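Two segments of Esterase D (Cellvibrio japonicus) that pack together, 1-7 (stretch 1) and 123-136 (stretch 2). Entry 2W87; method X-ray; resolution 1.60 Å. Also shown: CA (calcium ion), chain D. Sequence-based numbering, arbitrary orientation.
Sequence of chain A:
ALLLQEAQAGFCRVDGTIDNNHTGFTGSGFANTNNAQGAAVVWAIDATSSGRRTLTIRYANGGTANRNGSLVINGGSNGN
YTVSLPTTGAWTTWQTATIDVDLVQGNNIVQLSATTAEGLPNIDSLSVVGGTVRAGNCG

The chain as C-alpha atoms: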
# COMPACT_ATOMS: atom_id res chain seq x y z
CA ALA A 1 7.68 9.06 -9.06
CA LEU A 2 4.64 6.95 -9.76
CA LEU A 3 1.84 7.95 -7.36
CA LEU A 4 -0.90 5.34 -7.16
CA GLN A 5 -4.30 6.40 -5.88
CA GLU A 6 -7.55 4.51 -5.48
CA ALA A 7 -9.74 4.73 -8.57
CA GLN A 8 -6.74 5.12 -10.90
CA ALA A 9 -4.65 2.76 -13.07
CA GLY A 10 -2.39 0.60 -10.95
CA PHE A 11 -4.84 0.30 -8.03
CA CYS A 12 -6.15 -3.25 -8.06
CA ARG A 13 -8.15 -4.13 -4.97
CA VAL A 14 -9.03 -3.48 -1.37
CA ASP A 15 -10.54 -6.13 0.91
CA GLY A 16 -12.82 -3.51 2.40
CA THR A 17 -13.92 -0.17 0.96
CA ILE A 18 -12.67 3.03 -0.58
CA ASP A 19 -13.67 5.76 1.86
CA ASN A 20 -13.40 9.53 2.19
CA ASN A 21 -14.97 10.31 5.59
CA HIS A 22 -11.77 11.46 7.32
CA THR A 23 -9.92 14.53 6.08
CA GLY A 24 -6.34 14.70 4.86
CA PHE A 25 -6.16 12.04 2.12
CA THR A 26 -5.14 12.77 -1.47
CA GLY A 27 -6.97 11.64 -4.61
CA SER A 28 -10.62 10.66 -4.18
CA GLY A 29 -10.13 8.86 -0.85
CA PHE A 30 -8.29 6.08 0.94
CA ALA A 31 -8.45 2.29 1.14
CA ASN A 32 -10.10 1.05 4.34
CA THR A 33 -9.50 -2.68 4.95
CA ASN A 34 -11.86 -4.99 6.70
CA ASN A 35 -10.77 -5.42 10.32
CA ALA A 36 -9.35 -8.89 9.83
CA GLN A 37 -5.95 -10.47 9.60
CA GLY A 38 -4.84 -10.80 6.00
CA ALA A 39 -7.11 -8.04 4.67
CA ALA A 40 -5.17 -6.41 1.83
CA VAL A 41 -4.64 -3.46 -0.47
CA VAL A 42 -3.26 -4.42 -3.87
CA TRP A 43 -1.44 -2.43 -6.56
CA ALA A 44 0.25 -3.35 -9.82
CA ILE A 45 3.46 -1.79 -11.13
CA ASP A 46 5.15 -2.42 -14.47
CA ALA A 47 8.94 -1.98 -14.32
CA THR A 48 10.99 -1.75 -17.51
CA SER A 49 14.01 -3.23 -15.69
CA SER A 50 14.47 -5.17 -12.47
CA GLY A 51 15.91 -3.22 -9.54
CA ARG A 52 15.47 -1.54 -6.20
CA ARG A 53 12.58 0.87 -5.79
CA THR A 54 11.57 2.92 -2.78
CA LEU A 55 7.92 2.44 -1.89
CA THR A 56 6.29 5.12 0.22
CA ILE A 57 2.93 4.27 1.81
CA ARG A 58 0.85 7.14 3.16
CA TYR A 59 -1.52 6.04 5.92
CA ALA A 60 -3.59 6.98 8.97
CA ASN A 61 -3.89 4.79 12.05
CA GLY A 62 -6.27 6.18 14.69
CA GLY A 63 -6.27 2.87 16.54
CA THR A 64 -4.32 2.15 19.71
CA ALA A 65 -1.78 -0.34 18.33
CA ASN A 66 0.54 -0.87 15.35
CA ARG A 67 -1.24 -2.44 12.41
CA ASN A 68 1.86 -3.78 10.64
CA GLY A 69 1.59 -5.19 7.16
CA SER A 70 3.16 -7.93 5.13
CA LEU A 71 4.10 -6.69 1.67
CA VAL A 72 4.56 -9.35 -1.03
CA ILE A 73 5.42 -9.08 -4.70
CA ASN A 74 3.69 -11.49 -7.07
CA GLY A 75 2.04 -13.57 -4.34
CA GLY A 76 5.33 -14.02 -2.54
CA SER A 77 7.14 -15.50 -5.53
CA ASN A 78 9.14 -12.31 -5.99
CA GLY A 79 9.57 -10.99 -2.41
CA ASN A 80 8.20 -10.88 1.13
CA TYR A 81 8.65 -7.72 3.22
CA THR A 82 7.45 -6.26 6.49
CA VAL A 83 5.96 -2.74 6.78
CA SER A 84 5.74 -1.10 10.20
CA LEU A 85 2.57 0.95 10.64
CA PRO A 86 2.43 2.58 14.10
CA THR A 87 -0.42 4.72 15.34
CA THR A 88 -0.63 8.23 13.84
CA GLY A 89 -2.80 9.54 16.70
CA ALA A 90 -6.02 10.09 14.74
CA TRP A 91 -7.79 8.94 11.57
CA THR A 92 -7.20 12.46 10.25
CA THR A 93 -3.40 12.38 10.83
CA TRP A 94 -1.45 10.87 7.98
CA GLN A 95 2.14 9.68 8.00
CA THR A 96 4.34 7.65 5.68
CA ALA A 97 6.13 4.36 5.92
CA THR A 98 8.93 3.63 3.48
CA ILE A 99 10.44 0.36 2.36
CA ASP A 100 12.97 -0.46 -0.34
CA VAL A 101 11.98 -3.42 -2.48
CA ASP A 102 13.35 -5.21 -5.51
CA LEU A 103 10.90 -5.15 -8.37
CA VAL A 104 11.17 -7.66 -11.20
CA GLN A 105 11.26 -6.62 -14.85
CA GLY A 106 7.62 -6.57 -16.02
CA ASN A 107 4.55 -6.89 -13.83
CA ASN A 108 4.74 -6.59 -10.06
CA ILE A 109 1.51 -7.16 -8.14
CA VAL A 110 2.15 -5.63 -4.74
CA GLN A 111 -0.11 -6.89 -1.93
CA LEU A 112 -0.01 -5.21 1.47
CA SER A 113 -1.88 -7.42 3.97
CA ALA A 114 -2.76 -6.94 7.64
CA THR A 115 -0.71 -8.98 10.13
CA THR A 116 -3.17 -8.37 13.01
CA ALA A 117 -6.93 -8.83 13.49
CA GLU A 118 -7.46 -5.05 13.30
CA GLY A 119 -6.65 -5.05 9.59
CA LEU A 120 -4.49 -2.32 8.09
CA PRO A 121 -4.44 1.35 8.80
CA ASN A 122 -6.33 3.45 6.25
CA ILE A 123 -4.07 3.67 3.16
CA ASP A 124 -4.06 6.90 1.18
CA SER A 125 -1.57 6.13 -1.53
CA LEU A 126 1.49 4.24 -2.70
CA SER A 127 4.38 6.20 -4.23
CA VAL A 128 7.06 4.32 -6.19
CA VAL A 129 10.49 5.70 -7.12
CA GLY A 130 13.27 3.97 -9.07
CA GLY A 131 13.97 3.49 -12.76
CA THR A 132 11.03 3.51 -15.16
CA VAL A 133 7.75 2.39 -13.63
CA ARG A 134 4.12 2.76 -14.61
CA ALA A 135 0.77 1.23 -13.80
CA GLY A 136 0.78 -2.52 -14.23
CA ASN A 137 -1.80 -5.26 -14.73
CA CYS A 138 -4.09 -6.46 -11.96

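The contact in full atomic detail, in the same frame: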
# COMPACT_ATOMS: atom_id res chain seq x y z
N ALA A 1 8.39 9.88 -10.08
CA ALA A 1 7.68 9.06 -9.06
C ALA A 1 6.28 8.71 -9.53
O ALA A 1 5.50 9.58 -9.94
CB ALA A 1 7.60 9.78 -7.73
N LEU A 2 5.96 7.43 -9.45
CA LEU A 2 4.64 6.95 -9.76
C LEU A 2 3.80 7.03 -8.48
O LEU A 2 4.15 6.42 -7.48
CB LEU A 2 4.76 5.51 -10.22
CG LEU A 2 3.50 4.81 -10.67
CD1 LEU A 2 2.90 5.51 -11.89
CD2 LEU A 2 3.83 3.37 -10.98
N LEU A 3 2.71 7.79 -8.52
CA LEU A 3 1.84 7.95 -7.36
C LEU A 3 0.51 7.27 -7.64
O LEU A 3 -0.27 7.71 -8.49
CB LEU A 3 1.64 9.43 -7.03
CG LEU A 3 0.72 9.74 -5.84
CD1 LEU A 3 1.19 9.04 -4.57
CD2 LEU A 3 0.63 11.26 -5.63
N LEU A 4 0.27 6.18 -6.93
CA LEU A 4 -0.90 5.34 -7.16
C LEU A 4 -1.96 5.65 -6.12
O LEU A 4 -1.76 5.50 -4.90
CB LEU A 4 -0.54 3.84 -7.14
CG LEU A 4 0.56 3.46 -8.13
CD1 LEU A 4 0.95 2.02 -7.93
CD2 LEU A 4 0.08 3.71 -9.58
N GLN A 5 -3.09 6.09 -6.64
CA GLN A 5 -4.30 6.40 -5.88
C GLN A 5 -5.39 5.36 -6.20
O GLN A 5 -5.43 4.80 -7.29
CB GLN A 5 -4.84 7.78 -6.25
CG GLN A 5 -3.90 8.94 -5.97
CD GLN A 5 -3.81 9.33 -4.52
OE1 GLN A 5 -4.46 8.73 -3.67
NE2 GLN A 5 -3.03 10.37 -4.22
N GLU A 6 -6.27 5.13 -5.23
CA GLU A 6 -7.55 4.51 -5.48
C GLU A 6 -8.21 5.11 -6.72
O GLU A 6 -8.03 6.30 -7.01
CB GLU A 6 -8.48 4.69 -4.28
CG GLU A 6 -8.85 6.15 -3.97
CD GLU A 6 -7.70 6.99 -3.37
OE1 GLU A 6 -6.81 6.40 -2.72
OE2 GLU A 6 -7.68 8.26 -3.53
N ALA A 7 -8.94 4.27 -7.45
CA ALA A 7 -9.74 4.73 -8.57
C ALA A 7 -8.89 5.23 -9.73
O ALA A 7 -9.38 6.02 -10.55
CB ALA A 7 -10.67 5.81 -8.13
N ILE A 123 -5.21 3.47 4.08
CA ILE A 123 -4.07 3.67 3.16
C ILE A 123 -4.44 4.70 2.11
O ILE A 123 -5.32 4.48 1.28
CB ILE A 123 -3.65 2.36 2.46
CG1 ILE A 123 -3.41 1.24 3.49
CG2 ILE A 123 -2.51 2.61 1.48
CD1 ILE A 123 -2.29 1.51 4.48
N ASP A 124 -3.74 5.81 2.11
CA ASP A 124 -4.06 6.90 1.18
C ASP A 124 -3.53 6.67 -0.21
O ASP A 124 -4.22 6.89 -1.20
CB ASP A 124 -3.50 8.21 1.71
CG ASP A 124 -3.77 9.38 0.79
OD1 ASP A 124 -4.82 9.40 0.12
OD2 ASP A 124 -2.96 10.33 0.80
N SER A 125 -2.27 6.26 -0.27
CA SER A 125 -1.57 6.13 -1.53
C SER A 125 -0.30 5.30 -1.40
O SER A 125 0.26 5.15 -0.31
CB SER A 125 -1.19 7.50 -2.00
OG SER A 125 -0.31 8.16 -1.10
N LEU A 126 0.20 4.87 -2.57
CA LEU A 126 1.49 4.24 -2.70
C LEU A 126 2.29 5.04 -3.72
O LEU A 126 1.82 5.25 -4.84
CB LEU A 126 1.35 2.78 -3.19
CG LEU A 126 2.67 2.06 -3.47
CD1 LEU A 126 3.43 1.81 -2.17
CD2 LEU A 126 2.45 0.77 -4.25
N SER A 127 3.47 5.49 -3.33
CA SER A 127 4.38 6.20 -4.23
C SER A 127 5.56 5.28 -4.51
O SER A 127 6.05 4.63 -3.60
CB SER A 127 4.86 7.48 -3.55
OG SER A 127 5.99 7.98 -4.21
N VAL A 128 6.01 5.24 -5.76
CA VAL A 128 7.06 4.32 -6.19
C VAL A 128 8.13 5.12 -6.91
O VAL A 128 7.83 5.85 -7.87
CB VAL A 128 6.50 3.28 -7.15
CG1 VAL A 128 7.56 2.26 -7.49
CG2 VAL A 128 5.27 2.62 -6.55
N VAL A 129 9.38 5.01 -6.46
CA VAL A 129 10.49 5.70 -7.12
C VAL A 129 11.63 4.74 -7.45
O VAL A 129 12.04 3.95 -6.62
CB VAL A 129 11.07 6.84 -6.27
CG1 VAL A 129 12.03 7.64 -7.15
CG2 VAL A 129 9.97 7.73 -5.73
N GLY A 130 12.18 4.85 -8.66
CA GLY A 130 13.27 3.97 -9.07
C GLY A 130 13.11 3.53 -10.51
O GLY A 130 12.18 2.82 -10.85
N GLY A 131 14.02 3.94 -11.38
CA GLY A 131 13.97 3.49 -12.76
C GLY A 131 12.70 3.94 -13.44
O GLY A 131 12.15 4.99 -13.10
N THR A 132 12.21 3.15 -14.40
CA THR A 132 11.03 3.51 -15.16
C THR A 132 9.90 2.58 -14.76
O THR A 132 9.97 1.38 -15.00
CB THR A 132 11.30 3.42 -16.67
OG1 THR A 132 12.28 4.40 -17.04
CG2 THR A 132 10.04 3.66 -17.47
N VAL A 133 8.86 3.16 -14.16
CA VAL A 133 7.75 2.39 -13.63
C VAL A 133 6.45 3.05 -14.05
O VAL A 133 6.38 4.27 -14.17
CB VAL A 133 7.78 2.31 -12.10
CG1 VAL A 133 8.90 1.40 -11.64
CG2 VAL A 133 7.90 3.71 -11.50
N ARG A 134 5.44 2.24 -14.30
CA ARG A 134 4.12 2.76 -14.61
C ARG A 134 3.10 1.78 -14.06
O ARG A 134 3.47 0.75 -13.52
CB ARG A 134 3.96 2.92 -16.11
CG ARG A 134 4.07 1.62 -16.85
N ALA A 135 1.82 2.12 -14.22
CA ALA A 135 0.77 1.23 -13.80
C ALA A 135 0.86 -0.11 -14.50
O ALA A 135 1.04 -0.18 -15.72
CB ALA A 135 -0.58 1.85 -14.03
N GLY A 136 0.76 -1.17 -13.72
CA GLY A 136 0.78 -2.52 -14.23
C GLY A 136 -0.60 -3.14 -14.39
O GLY A 136 -1.61 -2.45 -14.44
CA CA D . -5.81 8.50 -1.88
O HOH W 1 -5.62 4.04 -1.66

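The N-terminal strand of the chain pairs with a strand near its C-terminus, so residues at least 118 positions apart in sequence become neighbours. The two run antiparallel, at 158° between their N-to-C directions, and their axes approach to 4.7 Å. The contact buries 596 Å², both sides summed.

Backbone hydrogen bonds form the core of the pairing. Leu2 N donates to Val128 O at 2.9 Å, and Val128 N donates to Leu2 O at 2.8 Å. Two residues along, Leu4 N donates to Leu126 O at 2.8 Å, and Leu126 N returns a bond to Leu4 O at 3.1 Å. Between these pairs lies Leu3 with Ser127, a non-hydrogen-bonded pair. Here the strands draw close, with Leu3 CA and Ser127 CA 4.4 Å apart. CA-H...O contacts supplement the ladder: Ser127 CA lies 3.3 Å from Leu2 O, and Ser125 CA lies 3.4 Å from Leu4 O.

The side chains alternate between the two faces of the sheet. Leu2, Leu4, Leu126 and Val128 share one face, which is apolar. Leu2 CB is 4.2 Å from Val128 CB, and Leu4 CD1 is 4.2 Å from Leu126 CD2. Strand 133-135 also meets this side: Val133 points toward stretch 1, and its CG2 is 3.8 Å from Leu2 CB. Leu2 reaches further along that strand, with CD2 3.5 Å from Arg134 C. Leu2 has the largest area covered by the other stretch, 109 Å². Branched aliphatic side chains suit these places because they fill space without needing polar partners.

Leu3, Ser125 and Ser127 lie on the other face. Leu3 is exposed, but its end bends back over the small serines: CD1 is 3.8 Å from Ser125 CB and 4.1 Å from Ser127 CB. At the start of the chain, Ala1 CB meets Val129 CG2 at 3.7 Å.

A calcium ion joins the far end of the contact. Glu6 binds it through both carboxylate oxygens, OE1 and OE2, each 2.5 Å from the calcium ion. Asp124 contributes its backbone O and its side-chain OD1, each 2.4 Å from the calcium ion. Gln5 also coordinates the ion, and two further ligand atoms come from elsewhere in the structure. Oxygen-rich side chains suit this site because calcium favours oxygen ligands. Glu6 OE1 and Asp124 O lie 3.0 Å apart without a hydrogen bond; both bind the metal. Water 1 lies within hydrogen-bonding distance of both Glu6 OE1, at 2.8 Å, and Ile123 O, at 3.0 Å.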